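Local coordinates for sulfate permease family protein (Vibrio cholerae, PDB 4DGH) that forms the STAS domain of a SulP-family membrane protein that probably transports anions such as sulfate, at residues L26-A35 with F61-L70; T48-L56 with F115-I126. One frame throughout, in Å; residues are numbered along the deposited sequence.

Overall arrangement
The two contacts lie on opposite sides of the chain's centre, their own centres about 20 Å apart, and along the chain they interleave: 26-35, 48-56, 61-70, then 115-126. Strand 51-55, an inner strand of the parallel sheet, joins them. Its Ile51, Ile53 and Arg55 face helix 115-128 in contact 2, while Leu54, on its other face, packs on Leu26 and Leu70 of contact 1, near helices 32-44 and 64-78. Leu26 and Arg55 also meet directly, through a probable backbone hydrogen bond and a potassium ion bound by both carbonyl oxygens. Contact 1 reaches the second subunit; contact 2 packs the last helix, 115-128, on the sheet. Both belong to the layered alpha/beta STAS domain, with helices on both sheet faces.

Contact 1: L26-A35 with F61-L70; sequences LEGPFFFAAA and FMDITGIQTL
Phe61 takes Pro29 over one face of its ring: Pro29 CB stands 4.0 Å from the Phe61 ring centroid, 24° off the normal, a CH-pi contact that suits the rigid, apolar pyrrolidine. A water joins the two loops, donating to Phe61 O at 2.8 Å and to Pro29 O at 2.7 Å. Met62, a selenomethionine, turns its end toward the edge of the Phe31 ring, though the exact place of CE is doubtful. Asp63 then caps helix 64-78, its OD1 accepting from Gly66 N (3.2 Å, 148°), while its OD2 bonds Val23 N of the second subunit. Thr65 OG1 lies 3.6 Å from Phe32 CZ. At Gly66 the absence of a CB leaves room for the end of the Phe31 ring, and the edge of Phe32 meets Gly66 CA. Thr69 OG1 bonds back to Thr65 O at 2.8 Å; Thr69 N reaches the same oxygen from the opposite face of its plane. With CG2 anti to the backbone N, the Thr69 methyl is left to touch Ala35 CB at 3.8 Å. Leu70 CD1 ends the row, 4.2 Å from Leu26 CD1, itself over the centre of the Phe31 ring. The capped Asp-Ile-Thr-Gly turn recalls the Asp-Ser-Ser-Gly loop of bacterial STAS anti-sigma factor antagonists.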
ATOM      1  N   LEU A  26       6.715   1.259 -11.620  1.00 22.76           N
ATOM      2  CA  LEU A  26       5.455   0.622 -11.389  1.00 25.70           C
ATOM      3  C   LEU A  26       5.764  -0.651 -10.580  1.00 27.77           C
ATOM      4  O   LEU A  26       6.586  -1.492 -10.985  1.00 27.52           O
ATOM      5  CB  LEU A  26       4.844   0.270 -12.732  1.00 24.96           C
ATOM      6  CG  LEU A  26       4.550   1.514 -13.568  1.00 26.70           C
ATOM      7  CD1 LEU A  26       3.802   1.115 -14.839  1.00 27.34           C
ATOM      8  CD2 LEU A  26       3.709   2.406 -12.663  1.00 28.89           C
ATOM      9  N   GLU A  27       5.141  -0.819  -9.443  1.00 35.49           N
ATOM     10  CA  GLU A  27       5.486  -2.032  -8.651  1.00 41.21           C
ATOM     11  C   GLU A  27       4.392  -3.072  -8.846  1.00 39.41           C
ATOM     12  O   GLU A  27       3.246  -2.902  -8.394  1.00 43.41           O
ATOM     13  CB  GLU A  27       5.691  -1.719  -7.166  1.00 48.71           C
ATOM     14  CG  GLU A  27       7.126  -1.903  -6.635  1.00 59.02           C
ATOM     15  CD  GLU A  27       7.833  -0.582  -6.272  1.00 67.76           C
ATOM     16  OE1 GLU A  27       7.182   0.365  -5.728  1.00 61.08           O
ATOM     17  OE2 GLU A  27       9.068  -0.491  -6.506  1.00 69.60           O
ATOM     18  N   GLY A  28       4.748  -4.133  -9.546  1.00 38.53           N
ATOM     19  CA  GLY A  28       3.890  -5.271  -9.705  1.00 33.55           C
ATOM     20  C   GLY A  28       2.870  -5.054 -10.785  1.00 31.86           C
ATOM     21  O   GLY A  28       2.744  -3.941 -11.336  1.00 30.41           O
ATOM     22  N   PRO A  29       2.104  -6.104 -11.096  1.00 28.72           N
ATOM     23  CA  PRO A  29       1.120  -5.866 -12.109  1.00 27.55           C
ATOM     24  C   PRO A  29      -0.040  -4.960 -11.720  1.00 26.85           C
ATOM     25  O   PRO A  29      -0.736  -4.498 -12.594  1.00 26.02           O
ATOM     26  CB  PRO A  29       0.633  -7.243 -12.478  1.00 29.70           C
ATOM     27  CG  PRO A  29       0.973  -8.102 -11.307  1.00 29.33           C
ATOM     28  CD  PRO A  29       1.918  -7.394 -10.420  1.00 31.29           C
ATOM     29  N   PHE A  30      -0.322  -4.772 -10.431  1.00 26.92           N
ATOM     30  CA  PHE A  30      -1.528  -4.008 -10.046  1.00 28.28           C
ATOM     31  C   PHE A  30      -1.039  -2.663  -9.519  1.00 28.43           C
ATOM     32  O   PHE A  30      -1.102  -2.347  -8.296  1.00 30.52           O
ATOM     33  CB  PHE A  30      -2.345  -4.842  -8.992  1.00 28.03           C
ATOM     34  CG  PHE A  30      -2.495  -6.307  -9.378  1.00 28.12           C
ATOM     35  CD1 PHE A  30      -2.987  -6.673 -10.632  1.00 29.94           C
ATOM     36  CD2 PHE A  30      -2.122  -7.327  -8.485  1.00 30.83           C
ATOM     37  CE1 PHE A  30      -3.136  -7.995 -10.968  1.00 30.13           C
ATOM     38  CE2 PHE A  30      -2.244  -8.651  -8.852  1.00 33.13           C
ATOM     39  CZ  PHE A  30      -2.768  -8.991 -10.081  1.00 27.89           C
ATOM     40  N   PHE A  31      -0.458  -1.911 -10.442  1.00 25.23           N
ATOM     41  CA  PHE A  31       0.236  -0.681 -10.078  1.00 26.34           C
ATOM     42  C   PHE A  31      -0.792   0.448 -10.075  1.00 26.73           C
ATOM     43  O   PHE A  31      -0.423   1.559  -9.930  1.00 26.63           O
ATOM     44  CB  PHE A  31       1.356  -0.384 -11.076  1.00 23.96           C
ATOM     45  CG  PHE A  31       0.867  -0.387 -12.528  1.00 26.78           C
ATOM     46  CD1 PHE A  31       0.252   0.753 -13.064  1.00 27.01           C
ATOM     47  CD2 PHE A  31       0.985  -1.536 -13.319  1.00 25.94           C
ATOM     48  CE1 PHE A  31      -0.210   0.773 -14.379  1.00 29.29           C
ATOM     49  CE2 PHE A  31       0.511  -1.506 -14.622  1.00 28.51           C
ATOM     50  CZ  PHE A  31      -0.109  -0.370 -15.137  1.00 29.85           C
ATOM     51  N   PHE A  32      -2.096   0.134 -10.168  1.00 28.84           N
ATOM     52  CA  PHE A  32      -3.160   1.180 -10.335  1.00 31.68           C
ATOM     53  C   PHE A  32      -3.169   2.235  -9.230  1.00 29.66           C
ATOM     54  O   PHE A  32      -3.271   3.422  -9.514  1.00 30.17           O
ATOM     55  CB  PHE A  32      -4.608   0.578 -10.452  1.00 34.02           C
ATOM     56  CG  PHE A  32      -4.685  -0.685 -11.279  1.00 36.24           C
ATOM     57  CD1 PHE A  32      -4.593  -0.631 -12.672  1.00 39.57           C
ATOM     58  CD2 PHE A  32      -4.787  -1.930 -10.662  1.00 38.62           C
ATOM     59  CE1 PHE A  32      -4.604  -1.801 -13.443  1.00 41.62           C
ATOM     60  CE2 PHE A  32      -4.801  -3.099 -11.430  1.00 39.98           C
ATOM     61  CZ  PHE A  32      -4.695  -3.047 -12.806  1.00 38.03           C
ATOM     62  N   ALA A  33      -3.080   1.821  -7.981  1.00 28.92           N
ATOM     63  CA  ALA A  33      -3.217   2.829  -6.899  1.00 35.38           C
ATOM     64  C   ALA A  33      -2.001   3.799  -6.942  1.00 33.34           C
ATOM     65  O   ALA A  33      -2.165   5.021  -6.848  1.00 33.13           O
ATOM     66  CB  ALA A  33      -3.376   2.178  -5.502  1.00 34.25           C
ATOM     67  N   ALA A  34      -0.811   3.240  -7.160  1.00 34.36           N
ATOM     68  CA  ALA A  34       0.413   4.033  -7.409  1.00 35.31           C
ATOM     69  C   ALA A  34       0.378   4.917  -8.635  1.00 35.68           C
ATOM     70  O   ALA A  34       0.813   6.053  -8.598  1.00 37.62           O
ATOM     71  CB  ALA A  34       1.594   3.102  -7.531  1.00 36.64           C
ATOM     72  N   ALA A  35      -0.115   4.398  -9.739  1.00 32.61           N
ATOM     73  CA  ALA A  35      -0.279   5.202 -10.927  1.00 34.94           C
ATOM     74  C   ALA A  35      -1.123   6.424 -10.550  1.00 33.11           C
ATOM     75  O   ALA A  35      -0.805   7.520 -10.944  1.00 34.26           O
ATOM     76  CB  ALA A  35      -0.990   4.385 -12.006  1.00 35.16           C
ATOM     77  N   PHE A  61       3.052  -8.735 -16.320  1.00 23.14           N
ATOM     78  CA  PHE A  61       2.129  -8.845 -17.418  1.00 24.12           C
ATOM     79  C   PHE A  61       1.257  -7.587 -17.317  1.00 24.52           C
ATOM     80  O   PHE A  61       1.279  -6.900 -16.290  1.00 23.05           O
ATOM     81  CB  PHE A  61       1.239 -10.125 -17.370  1.00 25.54           C
ATOM     82  CG  PHE A  61       0.285 -10.135 -16.206  1.00 25.31           C
ATOM     83  CD1 PHE A  61      -0.994  -9.517 -16.305  1.00 26.09           C
ATOM     84  CD2 PHE A  61       0.672 -10.705 -14.978  1.00 27.92           C
ATOM     85  CE1 PHE A  61      -1.836  -9.473 -15.183  1.00 27.37           C
ATOM     86  CE2 PHE A  61      -0.185 -10.690 -13.870  1.00 29.52           C
ATOM     87  CZ  PHE A  61      -1.434 -10.032 -13.983  1.00 28.90           C
HETATM   88  N   MSE A  62       0.519  -7.285 -18.393  1.00 25.67           N
HETATM   89  CA  MSE A  62      -0.406  -6.149 -18.370  1.00 26.10           C
HETATM   90  C   MSE A  62      -1.614  -6.568 -19.161  1.00 28.23           C
HETATM   91  O   MSE A  62      -1.488  -7.214 -20.219  1.00 30.43           O
HETATM   92  CB  MSE A  62       0.081  -4.942 -19.117  1.00 29.69           C
HETATM   93  CG  MSE A  62       1.302  -4.412 -18.419  1.00 34.03           C
HETATM   94 SE   MSE A  62       1.500  -2.557 -19.060  0.84 40.21          SE
HETATM   95  CE  MSE A  62       0.049  -1.715 -18.149  1.00 36.15           C
ATOM     96  N   ASP A  63      -2.796  -6.324 -18.610  1.00 24.52           N
ATOM     97  CA  ASP A  63      -4.007  -6.550 -19.363  1.00 24.48           C
ATOM     98  C   ASP A  63      -4.515  -5.202 -19.846  1.00 24.75           C
ATOM     99  O   ASP A  63      -3.888  -4.143 -19.572  1.00 22.31           O
ATOM    100  CB  ASP A  63      -5.051  -7.384 -18.502  1.00 25.40           C
ATOM    101  CG  ASP A  63      -5.410  -6.736 -17.176  0.75 25.62           C
ATOM    102  OD1 ASP A  63      -5.495  -5.488 -17.123  0.75 24.54           O
ATOM    103  OD2 ASP A  63      -5.608  -7.478 -16.143  0.75 26.22           O
ATOM    104  N   ILE A  64      -5.676  -5.236 -20.526  1.00 26.04           N
ATOM    105  CA  ILE A  64      -6.320  -4.027 -21.007  1.00 25.67           C
ATOM    106  C   ILE A  64      -6.485  -2.983 -19.901  1.00 23.81           C
ATOM    107  O   ILE A  64      -6.465  -1.764 -20.182  1.00 24.33           O
ATOM    108  CB  ILE A  64      -7.670  -4.329 -21.737  1.00 26.48           C
ATOM    109  CG1 ILE A  64      -7.967  -3.242 -22.802  1.00 31.33           C
ATOM    110  CG2 ILE A  64      -8.772  -4.794 -20.742  1.00 29.00           C
ATOM    111  CD1 ILE A  64      -9.094  -3.658 -23.774  1.00 35.65           C
ATOM    112  N   THR A  65      -6.702  -3.414 -18.672  1.00 22.72           N
ATOM    113  CA  THR A  65      -6.919  -2.464 -17.611  1.00 23.45           C
ATOM    114  C   THR A  65      -5.610  -1.730 -17.256  1.00 23.95           C
ATOM    115  O   THR A  65      -5.620  -0.496 -17.017  1.00 25.20           O
ATOM    116  CB  THR A  65      -7.616  -3.047 -16.313  1.00 25.10           C
ATOM    117  OG1 THR A  65      -6.724  -3.931 -15.682  1.00 29.88           O
ATOM    118  CG2 THR A  65      -8.861  -3.885 -16.636  1.00 26.63           C
ATOM    119  N   GLY A  66      -4.483  -2.443 -17.212  1.00 21.73           N
ATOM    120  CA  GLY A  66      -3.238  -1.757 -16.866  1.00 21.39           C
ATOM    121  C   GLY A  66      -2.781  -0.964 -18.101  1.00 21.15           C
ATOM    122  O   GLY A  66      -2.160   0.058 -17.978  1.00 20.66           O
ATOM    123  N   ILE A  67      -3.045  -1.452 -19.303  1.00 22.09           N
ATOM    124  CA  ILE A  67      -2.688  -0.666 -20.508  1.00 22.28           C
ATOM    125  C   ILE A  67      -3.377   0.679 -20.529  1.00 21.86           C
ATOM    126  O   ILE A  67      -2.745   1.706 -20.784  1.00 22.05           O
ATOM    127  CB  ILE A  67      -3.032  -1.441 -21.797  1.00 23.78           C
ATOM    128  CG1 ILE A  67      -1.942  -2.522 -21.906  1.00 27.55           C
ATOM    129  CG2 ILE A  67      -3.052  -0.477 -23.013  1.00 27.27           C
ATOM    130  CD1 ILE A  67      -0.548  -2.034 -22.381  1.00 28.96           C
ATOM    131  N   GLN A  68      -4.670   0.692 -20.231  1.00 22.07           N
ATOM    132  CA  GLN A  68      -5.399   1.954 -20.281  1.00 24.12           C
ATOM    133  C   GLN A  68      -4.984   2.869 -19.118  1.00 23.42           C
ATOM    134  O   GLN A  68      -4.940   4.080 -19.268  1.00 23.70           O
ATOM    135  CB  GLN A  68      -6.900   1.709 -20.263  1.00 25.02           C
ATOM    136  CG  GLN A  68      -7.375   1.172 -21.613  1.00 28.62           C
ATOM    137  CD  GLN A  68      -8.795   0.633 -21.546  1.00 30.42           C
ATOM    138  OE1 GLN A  68      -9.005  -0.506 -21.087  1.00 31.89           O
ATOM    139  NE2 GLN A  68      -9.778   1.407 -22.028  1.00 27.89           N
ATOM    140  N   THR A  69      -4.638   2.281 -17.985  1.00 23.12           N
ATOM    141  CA  THR A  69      -4.085   3.066 -16.871  1.00 22.26           C
ATOM    142  C   THR A  69      -2.755   3.691 -17.229  1.00 22.68           C
ATOM    143  O   THR A  69      -2.513   4.877 -16.934  1.00 22.72           O
ATOM    144  CB  THR A  69      -4.012   2.155 -15.629  1.00 23.87           C
ATOM    145  OG1 THR A  69      -5.334   1.710 -15.370  1.00 26.20           O
ATOM    146  CG2 THR A  69      -3.552   2.894 -14.375  1.00 24.76           C
ATOM    147  N   LEU A  70      -1.848   2.888 -17.812  1.00 22.22           N
ATOM    148  CA  LEU A  70      -0.532   3.395 -18.195  1.00 20.82           C
ATOM    149  C   LEU A  70      -0.687   4.487 -19.266  1.00 22.13           C
ATOM    150  O   LEU A  70       0.036   5.493 -19.252  1.00 19.92           O
ATOM    151  CB  LEU A  70       0.375   2.269 -18.696  1.00 19.46           C
ATOM    152  CG  LEU A  70       1.725   2.601 -19.245  1.00 20.86           C
ATOM    153  CD1 LEU A  70       2.591   3.283 -18.174  1.00 22.18           C
ATOM    154  CD2 LEU A  70       2.513   1.381 -19.666  1.00 20.44           C
TER
HETATM  155  O   HOH W   1      -0.305  -4.854 -15.210  1.00 30.45           O

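Contact 2: T48-L56 with F115-I126; sequences TPQILILRL and FEGALSAALTEI
Arg55 NH2 forms a salt bridge with Glu4 OE2 of helix 3-11, while the guanidinium as a whole rests flat on the Phe115 ring. The planes are 15° apart and the centres 3.9 Å apart, so stacking and cation-pi attraction act together; Arg55 NE comes within 3.5 Å of Phe115 CG. A bend at chi3 (64°) turns the group over the ring after CD has already crossed the same face, and Leu119 CB lies against the opposite face, toward its rim. A charged residue can therefore be buried here, its charge probably eased by Glu4 and the aromatic face.

Ile53 meets the ring at its edge, CG2 to Phe115 CE1 3.9 Å. Its other branch reaches along the helix, where Ile53 CD1 lies 3.7 Å from Leu119 CA. The small Ala118 and Ala122 let both isoleucines approach the helix backbone; Ile53 CG2 is 4.0 Å from Ala118 CB. Toward the C-terminal end of the helix, Ile51 CD1 touches Ile126 CD1 at 4.0 Å and the stem of Glu125, whose carboxylate pairs with Lys83. Strand and helix run antiparallel (179°), 9.6 Å between axes: the C-terminal helix laid on an inner sheet strand of a STAS alpha/beta fold.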
ATOM      1  N   THR A  48       7.851  20.746 -12.620  1.00 31.75           N
ATOM      2  CA  THR A  48       7.931  19.402 -13.192  1.00 30.40           C
ATOM      3  C   THR A  48       9.294  19.093 -13.801  1.00 27.53           C
ATOM      4  O   THR A  48      10.017  19.968 -14.278  1.00 26.23           O
ATOM      5  CB  THR A  48       6.756  19.110 -14.174  1.00 32.90           C
ATOM      6  OG1 THR A  48       6.738  20.101 -15.219  1.00 33.35           O
ATOM      7  CG2 THR A  48       5.382  19.125 -13.417  1.00 32.59           C
ATOM      8  N   PRO A  49       9.668  17.784 -13.817  1.00 24.44           N
ATOM      9  CA  PRO A  49      10.935  17.439 -14.432  1.00 24.07           C
ATOM     10  C   PRO A  49      10.808  17.616 -15.975  1.00 24.78           C
ATOM     11  O   PRO A  49       9.704  17.626 -16.472  1.00 27.52           O
ATOM     12  CB  PRO A  49      11.095  15.918 -14.067  1.00 21.18           C
ATOM     13  CG  PRO A  49       9.691  15.411 -13.855  1.00 21.84           C
ATOM     14  CD  PRO A  49       8.830  16.624 -13.460  1.00 24.05           C
ATOM     15  N   GLN A  50      11.935  17.778 -16.680  0.50 24.11           N
ATOM     16  CA  GLN A  50      12.008  17.682 -18.152  0.50 23.78           C
ATOM     17  C   GLN A  50      11.712  16.227 -18.684  0.50 21.90           C
ATOM     18  O   GLN A  50      11.029  16.040 -19.710  0.50 20.83           O
ATOM     19  CB  GLN A  50      13.388  18.243 -18.653  0.50 24.17           C
ATOM     20  CG  GLN A  50      13.676  18.099 -20.169  0.50 26.14           C
ATOM     21  CD  GLN A  50      15.122  18.408 -20.632  0.50 26.44           C
ATOM     22  OE1 GLN A  50      15.909  19.050 -19.928  0.50 28.83           O
ATOM     23  NE2 GLN A  50      15.481  17.909 -21.796  0.50 24.92           N
ATOM     24  N   ILE A  51      12.270  15.225 -18.002  1.00 19.98           N
ATOM     25  CA  ILE A  51      12.244  13.820 -18.392  1.00 18.95           C
ATOM     26  C   ILE A  51      11.813  12.953 -17.216  1.00 18.37           C
ATOM     27  O   ILE A  51      12.296  13.128 -16.048  1.00 18.99           O
ATOM     28  CB  ILE A  51      13.623  13.323 -18.905  1.00 19.19           C
ATOM     29  CG1 ILE A  51      14.093  14.239 -20.102  1.00 20.92           C
ATOM     30  CG2 ILE A  51      13.584  11.828 -19.297  1.00 18.34           C
ATOM     31  CD1 ILE A  51      15.474  13.892 -20.666  1.00 24.45           C
ATOM     32  N   LEU A  52      10.949  11.984 -17.500  0.50 17.09           N
ATOM     33  CA  LEU A  52      10.548  11.005 -16.478  0.50 16.60           C
ATOM     34  C   LEU A  52      10.780   9.585 -17.017  0.50 16.31           C
ATOM     35  O   LEU A  52      10.170   9.199 -18.047  0.50 16.29           O
ATOM     36  CB  LEU A  52       9.080  11.204 -16.120  0.50 16.41           C
ATOM     37  CG  LEU A  52       8.507  10.091 -15.233  0.50 17.10           C
ATOM     38  CD1 LEU A  52       9.188   9.994 -13.871  0.50 17.29           C
ATOM     39  CD2 LEU A  52       7.001  10.169 -15.107  0.50 18.49           C
ATOM     40  N   ILE A  53      11.627   8.811 -16.331  1.00 16.68           N
ATOM     41  CA  ILE A  53      11.801   7.406 -16.671  1.00 16.28           C
ATOM     42  C   ILE A  53      10.804   6.587 -15.881  1.00 16.74           C
ATOM     43  O   ILE A  53      10.786   6.610 -14.644  1.00 16.56           O
ATOM     44  CB  ILE A  53      13.245   6.911 -16.479  1.00 16.57           C
ATOM     45  CG1 ILE A  53      14.201   7.853 -17.313  1.00 17.47           C
ATOM     46  CG2 ILE A  53      13.400   5.435 -16.805  1.00 16.83           C
ATOM     47  CD1 ILE A  53      15.664   7.646 -16.910  1.00 19.26           C
ATOM     48  N   LEU A  54       9.993   5.848 -16.615  0.50 16.80           N
ATOM     49  CA  LEU A  54       9.057   4.940 -16.044  0.50 17.32           C
ATOM     50  C   LEU A  54       9.590   3.502 -16.139  0.50 17.63           C
ATOM     51  O   LEU A  54       9.658   2.929 -17.236  0.50 17.85           O
ATOM     52  CB  LEU A  54       7.741   5.051 -16.795  0.50 18.15           C
ATOM     53  CG  LEU A  54       6.779   4.163 -16.078  0.50 19.17           C
ATOM     54  CD1 LEU A  54       6.342   4.858 -14.779  0.50 20.03           C
ATOM     55  CD2 LEU A  54       5.608   3.998 -17.002  0.50 20.75           C
ATOM     56  N   ARG A  55      10.013   2.946 -14.992  1.00 16.64           N
ATOM     57  CA  ARG A  55      10.631   1.570 -14.903  1.00 17.83           C
ATOM     58  C   ARG A  55       9.535   0.490 -14.834  1.00 17.81           C
ATOM     59  O   ARG A  55       8.684   0.548 -13.969  1.00 17.16           O
ATOM     60  CB  ARG A  55      11.545   1.456 -13.660  1.00 18.88           C
ATOM     61  CG  ARG A  55      12.618   2.564 -13.648  1.00 20.15           C
ATOM     62  CD  ARG A  55      13.629   2.328 -12.511  1.00 22.83           C
ATOM     63  NE  ARG A  55      14.373   1.083 -12.718  1.00 22.79           N
ATOM     64  CZ  ARG A  55      15.320   0.627 -11.890  1.00 28.49           C
ATOM     65  NH1 ARG A  55      15.681   1.279 -10.769  1.00 31.79           N
ATOM     66  NH2 ARG A  55      15.967  -0.435 -12.212  1.00 28.74           N
ATOM     67  N   LEU A  56       9.564  -0.437 -15.769  1.00 17.52           N
ATOM     68  CA  LEU A  56       8.593  -1.499 -15.882  1.00 19.67           C
ATOM     69  C   LEU A  56       9.149  -2.909 -15.551  1.00 20.51           C
ATOM     70  O   LEU A  56       8.472  -3.889 -15.746  1.00 19.27           O
ATOM     71  CB  LEU A  56       8.119  -1.504 -17.342  1.00 19.67           C
ATOM     72  CG  LEU A  56       7.392  -0.304 -17.913  1.00 23.10           C
ATOM     73  CD1 LEU A  56       6.564  -0.720 -19.132  1.00 23.54           C
ATOM     74  CD2 LEU A  56       6.444   0.195 -16.907  1.00 22.33           C
ATOM     75  N   PHE A 115      17.239  -0.138 -17.603  1.00 21.74           N
ATOM     76  CA  PHE A 115      17.126   1.160 -17.002  1.00 21.78           C
ATOM     77  C   PHE A 115      18.410   1.929 -17.251  1.00 22.32           C
ATOM     78  O   PHE A 115      18.340   3.080 -17.514  1.00 19.31           O
ATOM     79  CB  PHE A 115      16.885   0.939 -15.511  1.00 23.70           C
ATOM     80  CG  PHE A 115      16.976   2.189 -14.719  1.00 22.03           C
ATOM     81  CD1 PHE A 115      16.116   3.232 -14.967  1.00 20.74           C
ATOM     82  CD2 PHE A 115      17.962   2.327 -13.792  1.00 24.60           C
ATOM     83  CE1 PHE A 115      16.186   4.412 -14.238  1.00 23.34           C
ATOM     84  CE2 PHE A 115      18.086   3.515 -13.062  1.00 24.55           C
ATOM     85  CZ  PHE A 115      17.170   4.545 -13.266  1.00 23.85           C
ATOM     86  N   GLU A 116      19.575   1.267 -17.209  1.00 20.67           N
ATOM     87  CA  GLU A 116      20.800   2.054 -17.303  0.50 21.47           C
ATOM     88  C   GLU A 116      20.913   2.711 -18.669  1.00 21.44           C
ATOM     89  O   GLU A 116      21.411   3.848 -18.811  1.00 21.01           O
ATOM     90  CB  GLU A 116      22.016   1.183 -17.049  0.50 22.64           C
ATOM     91  CG  GLU A 116      23.183   2.037 -16.695  0.50 24.03           C
ATOM     92  CD  GLU A 116      24.298   1.185 -16.214  0.50 26.14           C
ATOM     93  OE1 GLU A 116      23.966   0.026 -15.832  0.50 27.22           O
ATOM     94  OE2 GLU A 116      25.440   1.702 -16.262  0.50 25.90           O
ATOM     95  N   GLY A 117      20.383   2.061 -19.691  1.00 20.60           N
ATOM     96  CA  GLY A 117      20.452   2.795 -20.976  1.00 21.40           C
ATOM     97  C   GLY A 117      19.456   3.994 -21.056  1.00 20.07           C
ATOM     98  O   GLY A 117      19.762   5.040 -21.685  1.00 19.93           O
ATOM     99  N   ALA A 118      18.291   3.875 -20.413  1.00 18.64           N
ATOM    100  CA  ALA A 118      17.357   5.054 -20.333  1.00 18.15           C
ATOM    101  C   ALA A 118      17.976   6.204 -19.542  1.00 17.81           C
ATOM    102  O   ALA A 118      17.876   7.370 -19.944  1.00 17.79           O
ATOM    103  CB  ALA A 118      16.027   4.588 -19.639  1.00 16.90           C
ATOM    104  N   LEU A 119      18.662   5.859 -18.429  1.00 19.39           N
ATOM    105  CA  LEU A 119      19.272   6.852 -17.537  1.00 19.08           C
ATOM    106  C   LEU A 119      20.424   7.547 -18.262  1.00 20.12           C
ATOM    107  O   LEU A 119      20.519   8.787 -18.252  1.00 19.00           O
ATOM    108  CB  LEU A 119      19.772   6.178 -16.217  1.00 20.77           C
ATOM    109  CG  LEU A 119      20.641   7.093 -15.255  1.00 21.06           C
ATOM    110  CD1 LEU A 119      19.700   8.218 -14.849  1.00 19.81           C
ATOM    111  CD2 LEU A 119      20.996   6.308 -14.013  1.00 20.43           C
ATOM    112  N   SER A 120      21.288   6.758 -18.892  1.00 21.30           N
ATOM    113  CA  SER A 120      22.363   7.288 -19.749  1.00 23.82           C
ATOM    114  C   SER A 120      21.815   8.240 -20.841  1.00 23.80           C
ATOM    115  O   SER A 120      22.252   9.426 -21.002  1.00 23.40           O
ATOM    116  CB  SER A 120      23.178   6.087 -20.330  1.00 25.43           C
ATOM    117  OG  SER A 120      23.997   6.591 -21.384  1.00 35.41           O
ATOM    118  N   ALA A 121      20.808   7.782 -21.582  1.00 23.25           N
ATOM    119  CA  ALA A 121      20.208   8.659 -22.593  1.00 22.17           C
ATOM    120  C   ALA A 121      19.617   9.946 -22.026  1.00 21.94           C
ATOM    121  O   ALA A 121      19.735  11.016 -22.655  1.00 22.36           O
ATOM    122  CB  ALA A 121      19.167   7.952 -23.415  1.00 21.71           C
ATOM    123  N   ALA A 122      18.989   9.871 -20.870  1.00 20.75           N
ATOM    124  CA  ALA A 122      18.342  11.068 -20.313  1.00 20.80           C
ATOM    125  C   ALA A 122      19.399  12.061 -19.855  1.00 20.85           C
ATOM    126  O   ALA A 122      19.292  13.305 -20.087  1.00 19.87           O
ATOM    127  CB  ALA A 122      17.500  10.704 -19.074  1.00 20.98           C
ATOM    128  N   LEU A 123      20.412  11.543 -19.191  1.00 19.77           N
ATOM    129  CA  LEU A 123      21.470  12.446 -18.640  1.00 21.92           C
ATOM    130  C   LEU A 123      22.191  13.104 -19.816  1.00 24.02           C
ATOM    131  O   LEU A 123      22.545  14.297 -19.757  1.00 25.16           O
ATOM    132  CB  LEU A 123      22.462  11.696 -17.787  1.00 21.47           C
ATOM    133  CG  LEU A 123      21.935  11.086 -16.461  1.00 20.52           C
ATOM    134  CD1 LEU A 123      22.977  10.125 -15.843  1.00 19.50           C
ATOM    135  CD2 LEU A 123      21.611  12.263 -15.566  1.00 20.68           C
ATOM    136  N   THR A 124      22.360  12.372 -20.907  1.00 25.48           N
ATOM    137  CA  THR A 124      22.970  12.952 -22.113  1.00 26.69           C
ATOM    138  C   THR A 124      22.099  14.047 -22.752  1.00 29.32           C
ATOM    139  O   THR A 124      22.620  15.100 -23.173  1.00 30.30           O
ATOM    140  CB  THR A 124      23.187  11.848 -23.153  1.00 26.86           C
ATOM    141  OG1 THR A 124      24.184  10.948 -22.645  1.00 28.36           O
ATOM    142  CG2 THR A 124      23.689  12.427 -24.528  1.00 30.50           C
ATOM    143  N   GLU A 125      20.794  13.799 -22.847  1.00 27.19           N
ATOM    144  CA  GLU A 125      19.859  14.797 -23.363  1.00 29.55           C
ATOM    145  C   GLU A 125      19.776  16.057 -22.478  1.00 29.57           C
ATOM    146  O   GLU A 125      19.753  17.194 -22.971  1.00 28.05           O
ATOM    147  CB  GLU A 125      18.471  14.200 -23.549  1.00 30.94           C
ATOM    148  CG  GLU A 125      17.415  15.246 -23.871  1.00 36.81           C
ATOM    149  CD  GLU A 125      16.155  14.638 -24.502  1.00 45.44           C
ATOM    150  OE1 GLU A 125      16.029  13.373 -24.600  1.00 49.51           O
ATOM    151  OE2 GLU A 125      15.275  15.427 -24.905  1.00 47.79           O
ATOM    152  N   ILE A 126      19.778  15.872 -21.170  1.00 28.15           N
ATOM    153  CA  ILE A 126      19.788  17.022 -20.256  1.00 27.97           C
ATOM    154  C   ILE A 126      21.063  17.852 -20.398  1.00 30.80           C
ATOM    155  O   ILE A 126      21.018  19.093 -20.382  1.00 32.26           O
ATOM    156  CB  ILE A 126      19.538  16.575 -18.784  1.00 26.89           C
ATOM    157  CG1 ILE A 126      18.067  16.175 -18.679  1.00 27.18           C
ATOM    158  CG2 ILE A 126      19.793  17.740 -17.828  1.00 30.10           C
ATOM    159  CD1 ILE A 126      17.694  15.129 -17.615  1.00 27.06           C
TER